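Hemin degrading factor (Pseudomonas aeruginosa, PDB 4MF9) binds heme and probably both traffics and degrades it, as a member of the HemS family. Local coordinates at residues A191-D196 and G225-Q230. Sequence-based numbering, arbitrary orientation.
With HEM (protoporphyrin IX containing Fe), chain C.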
ATOM      1  N   ALA A 191      19.977   0.993  -9.400  1.00 64.23           N
ATOM      2  CA  ALA A 191      20.629   0.963 -10.710  1.00 60.15           C
ATOM      3  C   ALA A 191      20.248   2.269 -11.331  1.00 60.05           C
ATOM      4  O   ALA A 191      19.162   2.777 -11.068  1.00 58.88           O
ATOM      5  CB  ALA A 191      20.104  -0.151 -11.557  1.00 53.67           C
ATOM      6  N   ALA A 192      21.149   2.858 -12.067  1.00 59.28           N
ATOM      7  CA  ALA A 192      20.791   4.048 -12.794  1.00 57.22           C
ATOM      8  C   ALA A 192      19.878   3.603 -13.939  1.00 49.57           C
ATOM      9  O   ALA A 192      20.110   2.581 -14.529  1.00 49.36           O
ATOM     10  CB  ALA A 192      22.015   4.718 -13.322  1.00 54.89           C
ATOM     11  N   ALA A 193      18.840   4.343 -14.225  1.00 48.57           N
ATOM     12  CA  ALA A 193      17.975   4.014 -15.337  1.00 44.40           C
ATOM     13  C   ALA A 193      18.725   4.112 -16.639  1.00 41.48           C
ATOM     14  O   ALA A 193      19.582   4.921 -16.785  1.00 40.69           O
ATOM     15  CB  ALA A 193      16.824   4.980 -15.392  1.00 40.40           C
ATOM     16  N   LEU A 194      18.373   3.261 -17.573  1.00 35.99           N
ATOM     17  CA  LEU A 194      18.775   3.418 -18.927  1.00 30.65           C
ATOM     18  C   LEU A 194      17.965   4.533 -19.524  1.00 32.17           C
ATOM     19  O   LEU A 194      16.903   4.791 -19.086  1.00 29.35           O
ATOM     20  CB  LEU A 194      18.531   2.128 -19.663  1.00 31.70           C
ATOM     21  CG  LEU A 194      19.183   0.951 -18.991  1.00 32.58           C
ATOM     22  CD1 LEU A 194      19.165  -0.188 -19.956  1.00 33.02           C
ATOM     23  CD2 LEU A 194      20.618   1.254 -18.634  1.00 36.25           C
ATOM     24  N   VAL A 195      18.489   5.215 -20.513  1.00 30.77           N
ATOM     25  CA  VAL A 195      17.707   6.107 -21.320  1.00 28.58           C
ATOM     26  C   VAL A 195      16.808   5.297 -22.254  1.00 28.10           C
ATOM     27  O   VAL A 195      17.073   4.167 -22.484  1.00 28.49           O
ATOM     28  CB  VAL A 195      18.556   7.100 -22.064  1.00 29.22           C
ATOM     29  CG1 VAL A 195      19.157   8.116 -21.105  1.00 31.42           C
ATOM     30  CG2 VAL A 195      19.619   6.391 -22.850  1.00 28.51           C
ATOM     31  N   ASP A 196      15.775   5.901 -22.792  1.00 28.72           N
ATOM     32  CA  ASP A 196      14.787   5.158 -23.534  1.00 26.25           C
ATOM     33  C   ASP A 196      15.478   4.506 -24.717  1.00 27.60           C
ATOM     34  O   ASP A 196      15.220   3.410 -25.024  1.00 30.07           O
ATOM     35  CB  ASP A 196      13.639   6.057 -23.941  1.00 27.15           C
ATOM     36  CG  ASP A 196      12.681   6.390 -22.790  1.00 27.67           C
ATOM     37  OD1 ASP A 196      12.901   6.053 -21.621  1.00 26.18           O
ATOM     38  OD2 ASP A 196      11.675   6.991 -23.100  1.00 26.20           O
ATOM     39  N   GLY A 225      15.387  -4.428 -18.596  1.00 25.39           N
ATOM     40  CA  GLY A 225      15.979  -3.359 -17.840  1.00 28.47           C
ATOM     41  C   GLY A 225      15.232  -2.046 -17.861  1.00 23.53           C
ATOM     42  O   GLY A 225      15.806  -1.051 -17.704  1.00 20.50           O
ATOM     43  N   ALA A 226      13.935  -2.100 -18.063  1.00 24.45           N
ATOM     44  CA  ALA A 226      13.158  -0.870 -18.198  1.00 21.83           C
ATOM     45  C   ALA A 226      12.411  -0.512 -16.924  1.00 16.17           C
ATOM     46  O   ALA A 226      11.908  -1.394 -16.228  1.00 15.10           O
ATOM     47  CB  ALA A 226      12.193  -0.979 -19.370  1.00 18.25           C
ATOM     48  N   GLN A 227      12.333   0.779 -16.633  1.00 21.17           N
ATOM     49  CA  GLN A 227      11.423   1.301 -15.596  1.00 23.99           C
ATOM     50  C   GLN A 227       9.973   1.151 -16.058  1.00 18.61           C
ATOM     51  O   GLN A 227       9.726   1.088 -17.217  1.00 16.52           O
ATOM     52  CB  GLN A 227      11.663   2.767 -15.260  1.00 23.05           C
ATOM     53  CG  GLN A 227      13.089   3.161 -15.111  1.00 27.76           C
ATOM     54  CD  GLN A 227      13.771   2.330 -14.081  1.00 30.51           C
ATOM     55  OE1 GLN A 227      14.655   1.557 -14.367  1.00 32.96           O
ATOM     56  NE2 GLN A 227      13.309   2.436 -12.894  1.00 33.90           N
ATOM     57  N   ARG A 228       9.056   1.075 -15.125  1.00 16.02           N
ATOM     58  CA  ARG A 228       7.706   0.812 -15.497  1.00 16.89           C
ATOM     59  C   ARG A 228       7.112   1.902 -16.434  1.00 16.83           C
ATOM     60  O   ARG A 228       6.526   1.602 -17.410  1.00 13.48           O
ATOM     61  CB  ARG A 228       6.814   0.667 -14.288  1.00 13.65           C
ATOM     62  CG  ARG A 228       5.438   0.200 -14.690  1.00 17.20           C
ATOM     63  CD  ARG A 228       4.343  -0.019 -13.663  1.00 14.88           C
ATOM     64  NE  ARG A 228       4.432  -1.338 -13.149  1.00 29.64           N
ATOM     65  CZ  ARG A 228       3.530  -2.304 -13.178  1.00 24.78           C
ATOM     66  NH1 ARG A 228       2.337  -2.183 -13.651  1.00 16.33           N
ATOM     67  NH2 ARG A 228       3.875  -3.422 -12.684  1.00 22.42           N
ATOM     68  N   THR A 229       7.306   3.151 -16.099  1.00 13.42           N
ATOM     69  CA  THR A 229       6.794   4.248 -16.929  1.00 13.79           C
ATOM     70  C   THR A 229       7.487   4.244 -18.280  1.00 15.69           C
ATOM     71  O   THR A 229       6.886   4.531 -19.313  1.00 13.84           O
ATOM     72  CB  THR A 229       6.998   5.606 -16.246  1.00 16.11           C
ATOM     73  OG1 THR A 229       8.393   5.815 -15.967  1.00 16.41           O
ATOM     74  CG2 THR A 229       6.231   5.638 -14.947  1.00 14.99           C
ATOM     75  N   GLN A 230       8.762   3.914 -18.269  1.00 18.01           N
ATOM     76  CA  GLN A 230       9.559   3.801 -19.466  1.00 18.87           C
ATOM     77  C   GLN A 230       9.016   2.739 -20.410  1.00 18.52           C
ATOM     78  O   GLN A 230       8.927   2.991 -21.560  1.00 18.30           O
ATOM     79  CB  GLN A 230      10.978   3.451 -19.082  1.00 17.82           C
ATOM     80  CG  GLN A 230      11.997   3.375 -20.164  1.00 21.97           C
ATOM     81  CD  GLN A 230      13.390   3.247 -19.604  1.00 21.38           C
ATOM     82  OE1 GLN A 230      13.646   2.418 -18.778  1.00 20.99           O
ATOM     83  NE2 GLN A 230      14.267   4.068 -20.073  1.00 18.29           N
TER
HETATM   84  CHA HEM C 400      -3.061  -8.516  -9.944  1.00 28.73           C
HETATM   85  CHB HEM C 400      -5.740 -11.915  -8.020  1.00 33.91           C
HETATM   86  CHC HEM C 400      -1.847 -13.644  -5.789  1.00 26.79           C
HETATM   87  CHD HEM C 400       0.430  -9.561  -6.823  1.00 28.76           C
HETATM   88  C1A HEM C 400      -4.109  -9.351  -9.675  1.00 31.87           C
HETATM   89  C2A HEM C 400      -5.387  -9.305 -10.300  1.00 27.98           C
HETATM   90  C3A HEM C 400      -6.111 -10.265  -9.774  1.00 29.10           C
HETATM   91  C4A HEM C 400      -5.319 -10.870  -8.799  1.00 31.92           C
HETATM   92  CMA HEM C 400      -7.539 -10.571 -10.128  1.00 32.10           C
HETATM   93  CAA HEM C 400      -5.859  -8.400 -11.381  1.00 27.87           C
HETATM   94  CBA HEM C 400      -6.546  -9.062 -12.603  1.00 24.17           C
HETATM   95  CGA HEM C 400      -5.486  -9.745 -13.389  1.00 30.83           C
HETATM   96  O1A HEM C 400      -5.642 -10.886 -13.815  1.00 29.43           O
HETATM   97  O2A HEM C 400      -4.468  -9.136 -13.580  1.00 33.39           O
HETATM   98  C1B HEM C 400      -4.842 -12.661  -7.268  1.00 36.28           C
HETATM   99  C2B HEM C 400      -5.297 -13.820  -6.622  1.00 34.96           C
HETATM  100  C3B HEM C 400      -4.243 -14.352  -5.989  1.00 36.84           C
HETATM  101  C4B HEM C 400      -3.104 -13.449  -6.269  1.00 31.96           C
HETATM  102  CMB HEM C 400      -6.691 -14.371  -6.678  1.00 33.21           C
HETATM  103  CAB HEM C 400      -4.333 -15.618  -5.202  1.00 33.97           C
HETATM  104  CBB HEM C 400      -3.601 -15.926  -4.176  1.00 34.67           C
HETATM  105  C1C HEM C 400      -0.874 -12.719  -5.870  1.00 26.74           C
HETATM  106  C2C HEM C 400       0.406 -12.869  -5.377  1.00 29.46           C
HETATM  107  C3C HEM C 400       1.073 -11.717  -5.664  1.00 31.94           C
HETATM  108  C4C HEM C 400       0.187 -10.833  -6.342  1.00 29.13           C
HETATM  109  CMC HEM C 400       0.953 -14.079  -4.685  1.00 30.96           C
HETATM  110  CAC HEM C 400       2.447 -11.444  -5.316  1.00 32.03           C
HETATM  111  CBC HEM C 400       2.858 -10.221  -5.474  1.00 32.67           C
HETATM  112  C1D HEM C 400      -0.338  -8.924  -7.806  1.00 32.53           C
HETATM  113  C2D HEM C 400       0.059  -7.671  -8.518  1.00 30.74           C
HETATM  114  C3D HEM C 400      -0.917  -7.416  -9.384  1.00 28.52           C
HETATM  115  C4D HEM C 400      -1.903  -8.487  -9.199  1.00 30.18           C
HETATM  116  CMD HEM C 400       1.298  -6.816  -8.360  1.00 26.64           C
HETATM  117  CAD HEM C 400      -0.981  -6.249 -10.334  1.00 28.99           C
HETATM  118  CBD HEM C 400      -0.624  -6.735 -11.738  1.00 26.92           C
HETATM  119  CGD HEM C 400      -0.275  -5.739 -12.803  1.00 29.60           C
HETATM  120  O1D HEM C 400      -0.877  -5.864 -13.848  1.00 24.87           O
HETATM  121  O2D HEM C 400       0.579  -4.873 -12.686  1.00 25.82           O
HETATM  122  NA  HEM C 400      -4.088 -10.318  -8.742  1.00 29.91           N
HETATM  123  NB  HEM C 400      -3.534 -12.462  -7.052  1.00 33.17           N
HETATM  124  NC  HEM C 400      -0.961 -11.515  -6.436  1.00 30.13           N
HETATM  125  ND  HEM C 400      -1.511  -9.345  -8.252  1.00 30.08           N
HETATM  126 FE   HEM C 400      -2.430 -10.843  -7.711  1.00 33.94          FE
HETATM  127  O   HOH W   1      15.791   2.038 -17.155  1.00 24.79           O
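Ala193 opens the contact from the linker side, its CB lying 4.2 Å from Gln227 CG. At Leu194 the link becomes polar. Leu194 N donates to a water 2.9 Å away; the water lies 2.7 Å from Gln230 OE1 and also near Gln227 OE1, with more acceptors in reach than it has protons. The isobutyl group rests loosely by Gly225 O. Leu194 O takes a bond of 2.9 Å from Gln230 NE2, which stands above the carbonyl plane, 49° out of it. The second N-H of Gln230 NE2 goes to Asp196 OD1, also at 2.9 Å, meeting the carboxylate on its anti side. Both acceptors lie close to the amide plane of Gln230, whose CG is anti to its own backbone N (chi1 -176°) with the chain extended beyond. On the far side of that amide, Gln227 N donates to Gln230 OE1 at 3.0 Å. One buried side chain therefore ties the linker to the start of a helix, and bonds at both amide ends fix its flip. Asp196 OD1 also forms a salt bridge with Arg233, farther along helix 228-235. The linker, between helices 166-173 and 201-210, crosses near the turn where a Schellman motif at Gly225 ends helix 217-224 and Gln227 occupies the N-cap position of helix 228-235; there Arg228 NH1 makes a salt bridge with Glu324 of strand 320-326 and a weak bond to HEM O2D.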